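Local coordinates for transcriptional repressor (Vibrio fischeri, PDB 3KV1), which probably represses transcription as a SorC-family regulator, this fragment being its putative sugar-binding domain, which is thought to sense a carbohydrate effector, at residues V154-M165 / I185-F195. Numbering follows the deposited sequence. Where two conformers were deposited one is given.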
loop_
_atom_site.group_PDB
_atom_site.type_symbol
_atom_site.label_atom_id
_atom_site.label_comp_id
_atom_site.label_asym_id
_atom_site.label_seq_id
_atom_site.Cartn_x
_atom_site.Cartn_y
_atom_site.Cartn_z
ATOM N N VAL A 154 -11.608 3.207 -14.357
ATOM C CA VAL A 154 -11.889 1.786 -14.177
ATOM C C VAL A 154 -11.935 1.060 -15.511
ATOM O O VAL A 154 -12.254 1.661 -16.554
ATOM C CB VAL A 154 -13.242 1.605 -13.456
ATOM C CG1 VAL A 154 -13.147 2.030 -11.973
ATOM C CG2 VAL A 154 -14.368 2.394 -14.204
ATOM N N GLY A 155 -11.639 -0.229 -15.486
ATOM C CA GLY A 155 -11.761 -1.023 -16.698
ATOM C C GLY A 155 -13.065 -1.783 -16.624
ATOM O O GLY A 155 -13.607 -1.982 -15.529
ATOM N N ILE A 156 -13.594 -2.212 -17.775
ATOM C CA ILE A 156 -14.772 -3.082 -17.761
ATOM C C ILE A 156 -14.251 -4.464 -18.136
ATOM O O ILE A 156 -13.702 -4.647 -19.235
ATOM C CB ILE A 156 -15.814 -2.648 -18.804
ATOM C CG1 ILE A 156 -16.227 -1.189 -18.556
ATOM C CG2 ILE A 156 -17.042 -3.633 -18.786
ATOM C CD1 ILE A 156 -17.053 -0.560 -19.724
ATOM N N GLY A 157 -14.400 -5.431 -17.245
ATOM C CA GLY A 157 -13.800 -6.731 -17.492
ATOM C C GLY A 157 -14.865 -7.743 -17.840
ATOM O O GLY A 157 -16.042 -7.537 -17.535
ATOM N N ASP A 158 -14.477 -8.822 -18.513
ATOM C CA ASP A 158 -15.411 -9.930 -18.699
ATOM C C ASP A 158 -15.112 -11.004 -17.651
ATOM O O ASP A 158 -14.064 -10.965 -16.996
ATOM C CB ASP A 158 -15.362 -10.480 -20.129
ATOM C CG ASP A 158 -14.163 -11.384 -20.378
ATOM O OD1 ASP A 158 -14.232 -12.185 -21.332
ATOM O OD2 ASP A 158 -13.159 -11.287 -19.638
HETATM N N MSE A 159 -16.038 -11.942 -17.457
HETATM C CA MSE A 159 -15.898 -12.906 -16.369
HETATM C C MSE A 159 -14.498 -13.539 -16.410
HETATM O O MSE A 159 -13.868 -13.753 -15.364
HETATM C CB MSE A 159 -17.005 -13.971 -16.395
HETATM C CG MSE A 159 -18.315 -13.500 -15.775
HETATM SE SE MSE A 159 -18.145 -13.283 -13.836
HETATM C CE MSE A 159 -18.471 -15.141 -13.335
ATOM N N ASP A 160 -14.016 -13.781 -17.625
ATOM C CA ASP A 160 -12.742 -14.451 -17.851
ATOM C C ASP A 160 -11.542 -13.621 -17.382
ATOM O O ASP A 160 -10.464 -14.165 -17.138
ATOM C CB ASP A 160 -12.599 -14.821 -19.336
ATOM C CG ASP A 160 -13.888 -15.409 -19.930
ATOM O OD1 ASP A 160 -13.803 -16.455 -20.610
ATOM O OD2 ASP A 160 -14.980 -14.825 -19.725
ATOM N N GLU A 161 -11.732 -12.308 -17.252
ATOM C CA GLU A 161 -10.703 -11.423 -16.742
ATOM C C GLU A 161 -10.623 -11.522 -15.221
ATOM O O GLU A 161 -9.592 -11.207 -14.624
ATOM C CB GLU A 161 -11.012 -9.984 -17.135
ATOM C CG GLU A 161 -9.855 -9.269 -17.766
ATOM C CD GLU A 161 -10.281 -7.976 -18.411
ATOM O OE1 GLU A 161 -11.077 -8.030 -19.382
ATOM O OE2 GLU A 161 -9.829 -6.910 -17.931
ATOM N N ASN A 162 -11.716 -11.951 -14.595
ATOM C CA ASN A 162 -11.745 -12.118 -13.139
ATOM C C ASN A 162 -11.334 -13.500 -12.631
ATOM O O ASN A 162 -11.206 -13.719 -11.428
ATOM C CB ASN A 162 -13.126 -11.769 -12.604
ATOM C CG ASN A 162 -13.424 -10.302 -12.746
ATOM O OD1 ASN A 162 -12.879 -9.459 -12.006
ATOM N ND2 ASN A 162 -14.263 -9.970 -13.718
ATOM N N SER A 163 -11.123 -14.425 -13.555
ATOM C CA SER A 163 -10.751 -15.789 -13.209
ATOM C C SER A 163 -9.612 -15.905 -12.181
ATOM O O SER A 163 -9.433 -16.963 -11.584
ATOM C CB SER A 163 -10.393 -16.566 -14.476
ATOM O OG SER A 163 -9.230 -16.030 -15.083
ATOM N N HIS A 164 -8.832 -14.842 -11.981
ATOM C CA HIS A 164 -7.781 -14.881 -10.957
ATOM C C HIS A 164 -8.316 -15.067 -9.533
ATOM O O HIS A 164 -7.625 -15.627 -8.681
ATOM C CB HIS A 164 -6.888 -13.645 -11.020
ATOM C CG HIS A 164 -7.658 -12.370 -11.045
ATOM N ND1 HIS A 164 -8.052 -11.768 -12.218
ATOM C CD2 HIS A 164 -8.148 -11.606 -10.043
ATOM C CE1 HIS A 164 -8.735 -10.674 -11.938
ATOM N NE2 HIS A 164 -8.806 -10.551 -10.626
HETATM N N MSE A 165 -9.521 -14.602 -9.242
HETATM C CA MSE A 165 -10.054 -14.874 -7.908
HETATM C C MSE A 165 -10.106 -16.385 -7.712
HETATM O O MSE A 165 -9.881 -16.898 -6.611
HETATM C CB MSE A 165 -11.447 -14.295 -7.750
HETATM C CG MSE A 165 -11.572 -12.877 -8.227
HETATM SE SE MSE A 165 -13.455 -12.445 -8.351
HETATM C CE MSE A 165 -13.938 -12.593 -6.454
ATOM N N ILE A 185 -24.203 -12.679 -13.969
ATOM C CA ILE A 185 -23.091 -11.717 -14.069
ATOM C C ILE A 185 -22.433 -11.834 -15.435
ATOM O O ILE A 185 -22.062 -12.935 -15.882
ATOM C CB ILE A 185 -22.035 -11.999 -12.980
ATOM C CG1 ILE A 185 -22.696 -11.916 -11.612
ATOM C CG2 ILE A 185 -20.831 -11.038 -13.131
ATOM C CD1 ILE A 185 -23.436 -10.601 -11.356
ATOM N N VAL A 186 -22.279 -10.714 -16.115
ATOM C CA VAL A 186 -21.596 -10.735 -17.392
ATOM C C VAL A 186 -20.319 -9.891 -17.390
ATOM O O VAL A 186 -19.571 -9.906 -18.368
ATOM C CB VAL A 186 -22.501 -10.243 -18.540
ATOM C CG1 VAL A 186 -23.709 -11.193 -18.740
ATOM C CG2 VAL A 186 -22.917 -8.777 -18.309
ATOM N N GLY A 187 -20.069 -9.135 -16.332
ATOM C CA GLY A 187 -18.863 -8.320 -16.318
ATOM C C GLY A 187 -18.576 -7.689 -14.978
ATOM O O GLY A 187 -19.397 -7.767 -14.047
ATOM N N ASP A 188 -17.380 -7.103 -14.865
ATOM C CA ASP A 188 -17.047 -6.315 -13.678
ATOM C C ASP A 188 -16.651 -4.921 -14.104
ATOM O O ASP A 188 -16.263 -4.671 -15.259
ATOM C CB ASP A 188 -15.846 -6.880 -12.922
ATOM C CG ASP A 188 -14.525 -6.545 -13.611
ATOM O OD1 ASP A 188 -14.037 -7.412 -14.350
ATOM O OD2 ASP A 188 -13.968 -5.415 -13.462
ATOM N N ILE A 189 -16.745 -4.020 -13.143
ATOM C CA ILE A 189 -16.217 -2.676 -13.284
ATOM C C ILE A 189 -15.208 -2.417 -12.189
ATOM O O ILE A 189 -15.514 -2.558 -10.999
ATOM C CB ILE A 189 -17.337 -1.620 -13.306
ATOM C CG1 ILE A 189 -16.754 -0.229 -13.623
ATOM C CG2 ILE A 189 -18.154 -1.644 -12.019
ATOM C CD1 ILE A 189 -17.776 0.742 -14.286
ATOM N N GLY A 190 -14.002 -2.031 -12.605
ATOM C CA GLY A 190 -12.915 -1.681 -11.708
ATOM C C GLY A 190 -12.287 -2.854 -10.968
ATOM O O GLY A 190 -11.306 -2.686 -10.206
ATOM N N GLY A 191 -12.828 -4.043 -11.195
ATOM C CA GLY A 191 -12.463 -5.212 -10.406
ATOM C C GLY A 191 -13.293 -5.447 -9.166
ATOM O O GLY A 191 -13.249 -6.531 -8.551
ATOM N N PHE A 192 -14.080 -4.447 -8.790
ATOM C CA PHE A 192 -14.694 -4.453 -7.458
ATOM C C PHE A 192 -16.199 -4.630 -7.407
ATOM O O PHE A 192 -16.757 -4.819 -6.315
ATOM C CB PHE A 192 -14.271 -3.211 -6.651
ATOM C CG PHE A 192 -14.482 -1.891 -7.378
ATOM C CD1 PHE A 192 -15.763 -1.366 -7.550
ATOM C CD2 PHE A 192 -13.387 -1.170 -7.855
ATOM C CE1 PHE A 192 -15.946 -0.140 -8.219
ATOM C CE2 PHE A 192 -13.547 0.068 -8.491
ATOM C CZ PHE A 192 -14.838 0.575 -8.674
ATOM N N ASP A 193 -16.882 -4.520 -8.551
ATOM C CA ASP A 193 -18.321 -4.814 -8.558
ATOM C C ASP A 193 -18.745 -5.405 -9.901
ATOM O O ASP A 193 -18.034 -5.304 -10.896
ATOM C CB ASP A 193 -19.196 -3.599 -8.179
ATOM C CG ASP A 193 -20.470 -3.997 -7.382
ATOM O OD1 ASP A 193 -20.835 -5.192 -7.387
ATOM O OD2 ASP A 193 -21.102 -3.120 -6.725
ATOM N N PHE A 194 -19.898 -6.044 -9.889
ATOM C CA PHE A 194 -20.280 -6.965 -10.957
ATOM C C PHE A 194 -21.711 -6.650 -11.374
ATOM O O PHE A 194 -22.530 -6.226 -10.543
ATOM C CB PHE A 194 -20.171 -8.396 -10.391
ATOM C CG PHE A 194 -18.823 -8.668 -9.779
ATOM C CD1 PHE A 194 -17.752 -9.011 -10.587
ATOM C CD2 PHE A 194 -18.606 -8.491 -8.416
ATOM C CE1 PHE A 194 -16.466 -9.199 -10.046
ATOM C CE2 PHE A 194 -17.325 -8.658 -7.847
ATOM C CZ PHE A 194 -16.257 -9.019 -8.658
ATOM N N PHE A 195 -22.024 -6.859 -12.644
ATOM C CA PHE A 195 -23.351 -6.509 -13.140
ATOM C C PHE A 195 -23.910 -7.539 -14.125
ATOM O O PHE A 195 -23.162 -8.348 -14.698
ATOM C CB PHE A 195 -23.268 -5.156 -13.828
ATOM C CG PHE A 195 -22.147 -5.061 -14.821
ATOM C CD1 PHE A 195 -20.896 -4.549 -14.440
ATOM C CD2 PHE A 195 -22.325 -5.507 -16.131
ATOM C CE1 PHE A 195 -19.854 -4.473 -15.339
ATOM C CE2 PHE A 195 -21.276 -5.435 -17.045
ATOM C CZ PHE A 195 -20.023 -4.908 -16.647
HETATM O O HOH W 1 -18.479 -12.454 -19.163
HETATM O O HOH W 2 -12.157 -8.845 -9.425
#
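N162 reaches across to D188 and gives it a short hydrogen bond, ND2 to OD1 at 2.6 Å, with the amide and carboxylate planes turned 82° apart. The donor meets OD1 on its anti side, tilted moderately out of the carboxylate plane. D188 gets there because CG sits between its own backbone N and carbonyl carbon (chi1 77°), which lays OD1 over G157, 3.2 Å from that residue's CA. The other oxygen, OD2, accepts from G191 N in an Asx motif and is also hydrogen-bonded to a glycerol, probably from the crystallisation liquor, so both carboxylate oxygens are engaged.

Beneath this polar pair, strand 154-158 runs antiparallel to strand 185-189. G157 and D188 exchange both backbone bonds, and G190 N closes the end of the ladder on G155 O, almost straight at 176°. On the opposite face of the sheet from D188, I156 and I189 form a non-hydrogen-bonded pair, and I156 CG2 comes to the edge of the F195 ring, 3.9 Å from CZ, under helix 234-242. V154 packs tightly too, its CG2 3.6 Å from I189 CG1 while CG1 leans on F192.

The far end is looser. D158 and V186 are partly exposed there, whereas D188 and N162 are buried, and a water spans M159 N and V186 O; the selenium of M159, on a chain folded back at chi2 and chi3, still touches I185 CG2. A second water joins N162 OD1 to G191 O near the glycerol.

N162, D188 and the G190-G191 turn thus border one polar pocket at the C-terminal end of strand 151-158, which has parallel neighbours 58-61 and 223-227 in a Rossmann-like sheet and the antiparallel hairpin 185-196 beside it, consistent with the effector site of a SorC-type sugar-binding domain.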